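Local atomic coordinates of PA14 domain-containing protein (Clostridium clariflavum, PDB entry 6QDI), a protein that probably senses plant-cell-wall polysaccharides outside the cell as the tandem PA14 sugar-binding, calcium-binding part of a membrane-bound RsgI-type anti-sigma factor. Residues 212-217 and 250-255; 227-232 and 256-261. All blocks are in the same frame, centred on the assembly; numbering follows the deposited sequence.

Contact 1: residues 212-217 and 250-255; sequences GDYVFY and ISLKAG
Gly-212 and Leu-252 form a doubly hydrogen-bonded antiparallel pair, as do Tyr-214 and Ile-250. In the first, Gly-212 N donates to Leu-252 O at 3.0 Å and Leu-252 N to Gly-212 O at 2.9 Å, both nearly straight. In the second, Tyr-214 N reaches Ile-250 O at 2.8 Å, while the return bond from Ile-250 N to Tyr-214 O is more bent, 151° at the hydrogen. At the backbone angles of Gly-212 a CB would press on the preceding carbonyl O, which calls for glycine.

Between them lies the non-hydrogen-bonded pair Asp-213 and Ser-251, where Asp-213 CA makes a CA-H...O contact with Ile-250 O at 3.3 Å. Both are polar residues on an exposed face, and Asp-213 OD1 lies 3.4 Å from Ser-251 CA.

The apolar contacts are on the other face. Tyr-214 CG stands beside its own backbone N (chi1 -67°), and ring atom CD1 meets Leu-252 CD1 at 3.7 Å; the methyl approaches the ring obliquely. Farther along, Ile-250 CD1 comes to the edge of the Phe-216 ring, 4.4 Å from CE2. Tyr-214 suits a buried site because its hydroxyl bonds to Tyr-210 O.

Strand 212-220 thus has strand 242-252 along one side and strand 271-279 along the other, with Trp-277 of the latter meeting the Tyr-214 ring.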
ATOM      1  N   GLY A 212      11.401 -16.700 -22.544  1.00  8.82           N
ATOM      2  CA  GLY A 212      10.646 -17.833 -21.985  1.00  9.83           C
ATOM      3  C   GLY A 212       9.167 -17.532 -21.953  1.00  8.97           C
ATOM      4  O   GLY A 212       8.693 -16.628 -22.623  1.00  9.59           O
ATOM      5  N   ASP A 213       8.424 -18.343 -21.203  1.00  9.62           N
ATOM      6  CA  ASP A 213       6.981 -18.291 -21.130  1.00  9.98           C
ATOM      7  C   ASP A 213       6.511 -17.472 -19.932  1.00  9.94           C
ATOM      8  O   ASP A 213       7.044 -17.620 -18.831  1.00 10.58           O
ATOM      9  CB  ASP A 213       6.368 -19.692 -21.022  1.00 11.08           C
ATOM     10  CG  ASP A 213       6.234 -20.424 -22.359  1.00 12.61           C
ATOM     11  OD1 ASP A 213       6.883 -20.089 -23.362  1.00 12.14           O
ATOM     12  OD2 ASP A 213       5.426 -21.357 -22.418  1.00 17.94           O
ATOM     13  N   TYR A 214       5.529 -16.609 -20.199  1.00  8.96           N
ATOM     14  CA  TYR A 214       4.966 -15.704 -19.200  1.00  9.13           C
ATOM     15  C   TYR A 214       3.470 -15.916 -19.087  1.00  9.04           C
ATOM     16  O   TYR A 214       2.798 -16.208 -20.055  1.00 10.08           O
ATOM     17  CB  TYR A 214       5.244 -14.257 -19.564  1.00  9.18           C
ATOM     18  CG  TYR A 214       6.697 -13.865 -19.508  1.00  9.24           C
ATOM     19  CD1 TYR A 214       7.599 -14.291 -20.485  1.00  9.06           C
ATOM     20  CD2 TYR A 214       7.178 -13.020 -18.525  1.00  8.77           C
ATOM     21  CE1 TYR A 214       8.931 -13.930 -20.428  1.00  8.52           C
ATOM     22  CE2 TYR A 214       8.479 -12.632 -18.472  1.00  8.62           C
ATOM     23  CZ  TYR A 214       9.381 -13.083 -19.434  1.00  8.25           C
ATOM     24  OH  TYR A 214      10.703 -12.698 -19.351  1.00  8.78           O
ATOM     25  N   VAL A 215       2.957 -15.668 -17.887  1.00  8.70           N
ATOM     26  CA  VAL A 215       1.512 -15.558 -17.634  1.00  8.51           C
ATOM     27  C   VAL A 215       1.283 -14.216 -16.942  1.00  8.12           C
ATOM     28  O   VAL A 215       2.002 -13.882 -16.029  1.00  9.34           O
ATOM     29  CB  VAL A 215       1.026 -16.727 -16.730  1.00  9.91           C
ATOM     30  CG1 VAL A 215      -0.412 -16.521 -16.302  1.00  9.67           C
ATOM     31  CG2 VAL A 215       1.159 -18.053 -17.490  1.00 10.87           C
ATOM     32  N   PHE A 216       0.253 -13.501 -17.387  1.00  8.00           N
ATOM     33  CA  PHE A 216      -0.164 -12.266 -16.719  1.00  8.31           C
ATOM     34  C   PHE A 216      -1.404 -12.529 -15.868  1.00  8.52           C
ATOM     35  O   PHE A 216      -2.322 -13.244 -16.287  1.00 10.07           O
ATOM     36  CB  PHE A 216      -0.465 -11.179 -17.741  1.00  9.45           C
ATOM     37  CG  PHE A 216       0.719 -10.806 -18.542  1.00  9.69           C
ATOM     38  CD1 PHE A 216       1.598  -9.847 -18.070  1.00 10.33           C
ATOM     39  CD2 PHE A 216       0.967 -11.353 -19.763  1.00 11.44           C
ATOM     40  CE1 PHE A 216       2.713  -9.464 -18.794  1.00 11.31           C
ATOM     41  CE2 PHE A 216       2.089 -10.999 -20.486  1.00 13.38           C
ATOM     42  CZ  PHE A 216       2.977 -10.057 -19.989  1.00 12.17           C
ATOM     43  N   TYR A 217      -1.406 -11.928 -14.687  1.00  8.94           N
ATOM     44  CA  TYR A 217      -2.512 -12.029 -13.730  1.00  9.26           C
ATOM     45  C   TYR A 217      -3.039 -10.633 -13.475  1.00  9.07           C
ATOM     46  O   TYR A 217      -2.283  -9.710 -13.153  1.00 10.58           O
ATOM     47  CB  TYR A 217      -2.059 -12.620 -12.415  1.00  9.69           C
ATOM     48  CG  TYR A 217      -1.498 -14.025 -12.487  1.00 10.49           C
ATOM     49  CD1 TYR A 217      -0.200 -14.299 -12.859  1.00 11.94           C
ATOM     50  CD2 TYR A 217      -2.312 -15.096 -12.178  1.00 14.05           C
ATOM     51  CE1 TYR A 217       0.256 -15.623 -12.919  1.00 13.49           C
ATOM     52  CE2 TYR A 217      -1.850 -16.395 -12.225  1.00 15.55           C
ATOM     53  CZ  TYR A 217      -0.563 -16.639 -12.601  1.00 15.41           C
ATOM     54  OH  TYR A 217      -0.053 -17.922 -12.684  1.00 21.26           O
ATOM     55  N   ILE A 250       2.355 -17.372 -22.619  1.00 10.21           N
ATOM     56  CA  ILE A 250       2.739 -16.744 -23.858  1.00 10.37           C
ATOM     57  C   ILE A 250       4.265 -16.800 -23.924  1.00  9.76           C
ATOM     58  O   ILE A 250       4.949 -16.400 -22.977  1.00 10.21           O
ATOM     59  CB  ILE A 250       2.266 -15.278 -23.913  1.00 11.75           C
ATOM     60  CG1 ILE A 250       0.746 -15.171 -23.696  1.00 12.90           C
ATOM     61  CG2 ILE A 250       2.694 -14.679 -25.251  1.00 12.61           C
ATOM     62  CD1 ILE A 250       0.261 -13.761 -23.450  1.00 15.29           C
ATOM     63  N   SER A 251       4.765 -17.327 -25.040  1.00  9.57           N
ATOM     64  CA  SER A 251       6.207 -17.375 -25.287  0.55  9.43           C
ATOM     65  C   SER A 251       6.707 -16.019 -25.767  1.00  9.44           C
ATOM     66  O   SER A 251       6.201 -15.492 -26.771  1.00 11.11           O
ATOM     67  CB  SER A 251       6.541 -18.443 -26.317  0.55  9.91           C
ATOM     68  OG  SER A 251       7.912 -18.446 -26.624  0.55 11.00           O
ATOM     69  N   LEU A 252       7.675 -15.463 -25.049  1.00  8.59           N
ATOM     70  CA  LEU A 252       8.154 -14.107 -25.318  1.00  8.73           C
ATOM     71  C   LEU A 252       9.675 -14.125 -25.345  1.00  9.14           C
ATOM     72  O   LEU A 252      10.341 -15.035 -24.820  1.00  9.36           O
ATOM     73  CB  LEU A 252       7.636 -13.148 -24.241  1.00  9.35           C
ATOM     74  CG  LEU A 252       6.117 -12.987 -24.175  1.00 10.10           C
ATOM     75  CD1 LEU A 252       5.720 -12.209 -22.923  1.00  9.52           C
ATOM     76  CD2 LEU A 252       5.563 -12.347 -25.436  1.00 11.04           C
ATOM     77  N   LYS A 253      10.226 -13.106 -25.982  1.00  8.96           N
ATOM     78  CA  LYS A 253      11.671 -12.949 -26.117  1.00  8.86           C
ATOM     79  C   LYS A 253      12.184 -11.748 -25.379  1.00  8.67           C
ATOM     80  O   LYS A 253      11.514 -10.710 -25.329  1.00  8.66           O
ATOM     81  CB  LYS A 253      12.076 -12.834 -27.586  1.00 11.18           C
ATOM     82  CG  LYS A 253      11.623 -14.021 -28.409  1.00 13.24           C
ATOM     83  CD  LYS A 253      12.239 -15.317 -27.917  1.00 13.27           C
ATOM     84  CE  LYS A 253      11.904 -16.454 -28.859  1.00 16.54           C
ATOM     85  NZ  LYS A 253      12.175 -17.775 -28.233  1.00 17.62           N
ATOM     86  N   ALA A 254      13.384 -11.856 -24.867  1.00  8.67           N
ATOM     87  CA  ALA A 254      14.043 -10.719 -24.265  1.00  8.56           C
ATOM     88  C   ALA A 254      14.017  -9.532 -25.232  1.00  7.73           C
ATOM     89  O   ALA A 254      14.382  -9.665 -26.398  1.00  8.35           O
ATOM     90  CB  ALA A 254      15.454 -11.053 -23.858  1.00  9.58           C
ATOM     91  N   GLY A 255      13.624  -8.370 -24.718  1.00  7.46           N
ATOM     92  CA  GLY A 255      13.544  -7.153 -25.549  1.00  7.90           C
ATOM     93  C   GLY A 255      12.265  -6.989 -26.307  1.00  6.96           C
ATOM     94  O   GLY A 255      12.023  -5.938 -26.872  1.00  7.71           O
TER

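Contact 2: residues 227-232 and 256-261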
ATOM      1  N   TRP A 227      -5.835  -6.067 -22.670  1.00  7.00           N
ATOM      2  CA  TRP A 227      -5.449  -6.220 -24.079  1.00  7.06           C
ATOM      3  C   TRP A 227      -3.931  -6.358 -24.142  1.00  7.05           C
ATOM      4  O   TRP A 227      -3.196  -5.533 -23.595  1.00  7.43           O
ATOM      5  CB  TRP A 227      -5.854  -4.981 -24.876  1.00  7.77           C
ATOM      6  CG  TRP A 227      -7.311  -4.758 -24.956  1.00  8.42           C
ATOM      7  CD1 TRP A 227      -8.143  -4.215 -24.013  1.00  9.06           C
ATOM      8  CD2 TRP A 227      -8.167  -5.102 -26.072  1.00  8.43           C
ATOM      9  NE1 TRP A 227      -9.433  -4.163 -24.490  1.00  9.71           N
ATOM     10  CE2 TRP A 227      -9.481  -4.694 -25.745  1.00  9.10           C
ATOM     11  CE3 TRP A 227      -7.941  -5.670 -27.328  1.00  8.98           C
ATOM     12  CZ2 TRP A 227     -10.564  -4.880 -26.613  1.00 10.45           C
ATOM     13  CZ3 TRP A 227      -9.004  -5.836 -28.199  1.00  9.34           C
ATOM     14  CH2 TRP A 227     -10.302  -5.434 -27.836  1.00  9.89           C
ATOM     15  N   ILE A 228      -3.467  -7.401 -24.817  1.00  6.99           N
ATOM     16  CA  ILE A 228      -2.046  -7.697 -25.003  1.00  7.48           C
ATOM     17  C   ILE A 228      -1.862  -7.826 -26.513  1.00  7.37           C
ATOM     18  O   ILE A 228      -2.486  -8.701 -27.152  1.00  7.91           O
ATOM     19  CB  ILE A 228      -1.683  -9.033 -24.275  1.00  8.92           C
ATOM     20  CG1 ILE A 228      -1.748  -8.869 -22.765  1.00  8.88           C
ATOM     21  CG2 ILE A 228      -0.386  -9.575 -24.759  1.00  9.40           C
ATOM     22  CD1 ILE A 228      -0.751  -7.934 -22.153  1.00 10.40           C
ATOM     23  N   ASP A 229      -1.039  -6.952 -27.082  1.00  7.24           N
ATOM     24  CA  ASP A 229      -0.852  -6.933 -28.535  1.00  8.19           C
ATOM     25  C   ASP A 229      -2.168  -6.907 -29.284  1.00  8.23           C
ATOM     26  O   ASP A 229      -2.377  -7.570 -30.298  1.00  8.69           O
ATOM     27  CB  ASP A 229       0.085  -8.037 -28.999  1.00  8.49           C
ATOM     28  CG  ASP A 229       1.520  -7.802 -28.580  1.00  9.37           C
ATOM     29  OD1 ASP A 229       1.926  -6.622 -28.431  1.00  9.40           O
ATOM     30  OD2 ASP A 229       2.268  -8.808 -28.428  1.00 12.91           O
ATOM     31  N   ARG A 230      -3.102  -6.084 -28.784  1.00  7.96           N
ATOM     32  CA  ARG A 230      -4.414  -5.826 -29.403  1.00  8.52           C
ATOM     33  C   ARG A 230      -5.297  -7.063 -29.481  1.00  8.76           C
ATOM     34  O   ARG A 230      -6.228  -7.095 -30.277  1.00 11.00           O
ATOM     35  CB  ARG A 230      -4.278  -5.115 -30.743  1.00  9.59           C
ATOM     36  CG  ARG A 230      -3.470  -3.866 -30.590  1.00 10.10           C
ATOM     37  CD  ARG A 230      -3.481  -3.032 -31.852  1.00 10.08           C
ATOM     38  NE  ARG A 230      -2.556  -1.942 -31.706  1.00 10.98           N
ATOM     39  CZ  ARG A 230      -2.145  -1.215 -32.735  1.00 12.68           C
ATOM     40  NH1 ARG A 230      -2.732  -1.300 -33.945  1.00 14.05           N
ATOM     41  NH2 ARG A 230      -1.164  -0.368 -32.544  1.00 14.52           N
ATOM     42  N   GLN A 231      -5.059  -8.010 -28.574  1.00  8.88           N
ATOM     43  CA  GLN A 231      -5.958  -9.153 -28.354  1.00  9.44           C
ATOM     44  C   GLN A 231      -6.530  -9.044 -26.959  1.00  8.54           C
ATOM     45  O   GLN A 231      -5.784  -8.777 -25.987  1.00  8.85           O
ATOM     46  CB  GLN A 231      -5.170 -10.455 -28.471  1.00 11.59           C
ATOM     47  CG  GLN A 231      -4.559 -10.685 -29.842  1.00 15.06           C
ATOM     48  CD  GLN A 231      -5.592 -10.906 -30.925  1.00 22.80           C
ATOM     49  OE1 GLN A 231      -6.663 -11.473 -30.698  0.60 25.29           O
ATOM     50  NE2 GLN A 231      -5.274 -10.449 -32.124  1.00 29.71           N
ATOM     51  N   LEU A 232      -7.846  -9.208 -26.841  1.00  8.93           N
ATOM     52  CA  LEU A 232      -8.501  -9.086 -25.554  1.00  8.59           C
ATOM     53  C   LEU A 232      -8.374 -10.425 -24.829  1.00  8.19           C
ATOM     54  O   LEU A 232      -9.051 -11.405 -25.142  1.00 11.50           O
ATOM     55  CB  LEU A 232      -9.944  -8.706 -25.766  1.00  8.75           C
ATOM     56  CG  LEU A 232     -10.808  -8.591 -24.510  1.00  9.88           C
ATOM     57  CD1 LEU A 232     -10.286  -7.542 -23.550  1.00 10.41           C
ATOM     58  CD2 LEU A 232     -12.218  -8.262 -24.966  1.00 11.12           C
ATOM     59  N   GLN A 256      11.394  -7.998 -26.330  1.00  7.76           N
ATOM     60  CA  GLN A 256      10.148  -7.887 -27.018  1.00  7.60           C
ATOM     61  C   GLN A 256       9.276  -6.830 -26.340  1.00  7.23           C
ATOM     62  O   GLN A 256       9.233  -6.757 -25.124  1.00  8.16           O
ATOM     63  CB  GLN A 256       9.437  -9.256 -27.020  1.00  8.01           C
ATOM     64  CG  GLN A 256       8.098  -9.286 -27.700  1.00  9.07           C
ATOM     65  CD  GLN A 256       7.546 -10.654 -27.885  1.00  9.69           C
ATOM     66  OE1 GLN A 256       8.229 -11.665 -27.625  1.00 10.89           O
ATOM     67  NE2 GLN A 256       6.324 -10.712 -28.386  1.00 12.13           N
ATOM     68  N   ARG A 257       8.579  -6.021 -27.130  1.00  7.16           N
ATOM     69  CA  ARG A 257       7.673  -5.005 -26.629  1.00  7.06           C
ATOM     70  C   ARG A 257       6.272  -5.518 -26.841  1.00  7.30           C
ATOM     71  O   ARG A 257       5.823  -5.744 -27.965  1.00 10.47           O
ATOM     72  CB  ARG A 257       7.911  -3.655 -27.308  1.00  7.44           C
ATOM     73  CG  ARG A 257       9.055  -2.894 -26.698  1.00  7.84           C
ATOM     74  CD  ARG A 257       9.533  -1.741 -27.556  1.00  8.73           C
ATOM     75  NE  ARG A 257       8.455  -0.916 -28.110  1.00  9.18           N
ATOM     76  CZ  ARG A 257       7.882   0.156 -27.556  1.00  8.79           C
ATOM     77  NH1 ARG A 257       6.909   0.770 -28.201  1.00  9.77           N
ATOM     78  NH2 ARG A 257       8.198   0.585 -26.337  1.00  9.59           N
ATOM     79  N   VAL A 258       5.562  -5.722 -25.732  1.00  6.98           N
ATOM     80  CA  VAL A 258       4.194  -6.206 -25.718  1.00  7.66           C
ATOM     81  C   VAL A 258       3.293  -5.014 -25.477  1.00  7.07           C
ATOM     82  O   VAL A 258       3.389  -4.347 -24.445  1.00  7.86           O
ATOM     83  CB  VAL A 258       4.020  -7.292 -24.607  1.00  9.78           C
ATOM     84  CG1 VAL A 258       2.588  -7.722 -24.510  1.00 10.67           C
ATOM     85  CG2 VAL A 258       4.993  -8.439 -24.811  1.00 10.77           C
ATOM     86  N   GLU A 259       2.434  -4.690 -26.428  1.00  6.81           N
ATOM     87  CA  GLU A 259       1.513  -3.544 -26.288  1.00  7.04           C
ATOM     88  C   GLU A 259       0.453  -3.884 -25.250  1.00  6.67           C
ATOM     89  O   GLU A 259      -0.152  -4.937 -25.314  1.00  9.30           O
ATOM     90  CB  GLU A 259       0.882  -3.221 -27.627  1.00  8.37           C
ATOM     91  CG  GLU A 259       0.121  -1.904 -27.659  1.00 10.05           C
ATOM     92  CD  GLU A 259      -0.499  -1.625 -29.038  1.00 11.90           C
ATOM     93  OE1 GLU A 259      -1.714  -1.293 -29.182  1.00 12.33           O
ATOM     94  OE2 GLU A 259       0.179  -1.724 -30.005  1.00 13.39           O
ATOM     95  N   VAL A 260       0.219  -2.976 -24.292  1.00  6.26           N
ATOM     96  CA  VAL A 260      -0.749  -3.239 -23.232  1.00  6.51           C
ATOM     97  C   VAL A 260      -1.768  -2.130 -23.154  1.00  6.06           C
ATOM     98  O   VAL A 260      -1.422  -0.933 -23.153  1.00  7.19           O
ATOM     99  CB  VAL A 260      -0.060  -3.477 -21.885  1.00  7.62           C
ATOM    100  CG1 VAL A 260       0.813  -2.357 -21.410  1.00  8.69           C
ATOM    101  CG2 VAL A 260      -1.035  -3.885 -20.798  1.00  9.68           C
ATOM    102  N   MET A 261      -3.023  -2.548 -22.975  1.00  6.52           N
ATOM    103  CA  MET A 261      -4.099  -1.632 -22.558  1.00  6.37           C
ATOM    104  C   MET A 261      -4.837  -2.360 -21.444  1.00  6.39           C
ATOM    105  O   MET A 261      -5.364  -3.459 -21.642  1.00  7.22           O
ATOM    106  CB  MET A 261      -5.042  -1.292 -23.701  1.00  7.74           C
ATOM    107  CG  MET A 261      -6.157  -0.339 -23.277  1.00  8.36           C
ATOM    108  SD  MET A 261      -7.290   0.098 -24.582  1.00 10.88           S
ATOM    109  CE  MET A 261      -6.272   0.947 -25.716  1.00 12.37           C
TER
HETATM  110  O   HOH W   1       4.882  -8.237 -28.935  1.00 12.37           O
HETATM  111  O   HOH W   2      -2.837  -4.285 -26.584  1.00  8.77           O
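Arg-230 grips Glu-259 side-on with two nitrogens. NE gives Glu-259 OE1 a nearly straight 2.7 Å bond, and NH2 reaches the syn lone pair of OE2 at a longer and bent 3.2 Å. The guanidinium and carboxylate planes are turned 57° apart, making the grip a twisted one: OE1 lies near the guanidinium plane, OE2 is tilted from it. Glu-259 CG, anti to the backbone N (chi1 -169°), and an extended chain beyond it carry the carboxylate out to Arg-230.

Asp-229 is held to the same residue: its N donates to Glu-259 O, and its OD1 takes Glu-259 N at 2.8 Å from above the carboxylate plane. The side chain thereby replaces a backbone acceptor where the strand gives way to the turn. A water joins Asp-229 OD2 to Gln-256 NE2 and Arg-257 O, while Gln-256 OE1 accepts from Lys-253 N; a second links Arg-230 N with Glu-259 O.

These groups are positioned by a type I' turn from Ile-228 to Gln-231, in which Asp-229 and Arg-230 both have positive phi. Just before the turn, Trp-227 pairs with Met-261 of the neighbouring strand, and Met-261 SD lies obliquely 4.9 Å from the centroid of the indole five-membered ring, a Met-aromatic contact. On the buried face, the branched Ile-228 sets CG2 3.5 Å from Val-258 CG1.

The turn connects strands 223-228 and 231-240, and strand 257-266 lies between strand 223-228 and strand 198-207.

In the fold
Both contacts are partly buried antiparallel pairings in the second PA14 domain, centres about 12 Å apart, but in different sheets. Contact 1 joins strands 212-220 and 242-252; contact 2 joins 223-228 and 257-266. Their segments alternate along the chain: strand 212-220 is followed by 223-228 of the other sheet, and 231-240 of that sheet by 242-252. Each has a buried apolar face, and these meet where Leu-252 CD2 packs 4.0 Å from Val-258 CG2. The outer face is polar in contact 1 (Asp-213, Ser-251); in contact 2 it combines the Trp-227/Met-261 pair with charged groups near the hairpin turn, adding a salt bridge, a side-chain acceptor and bridging waters.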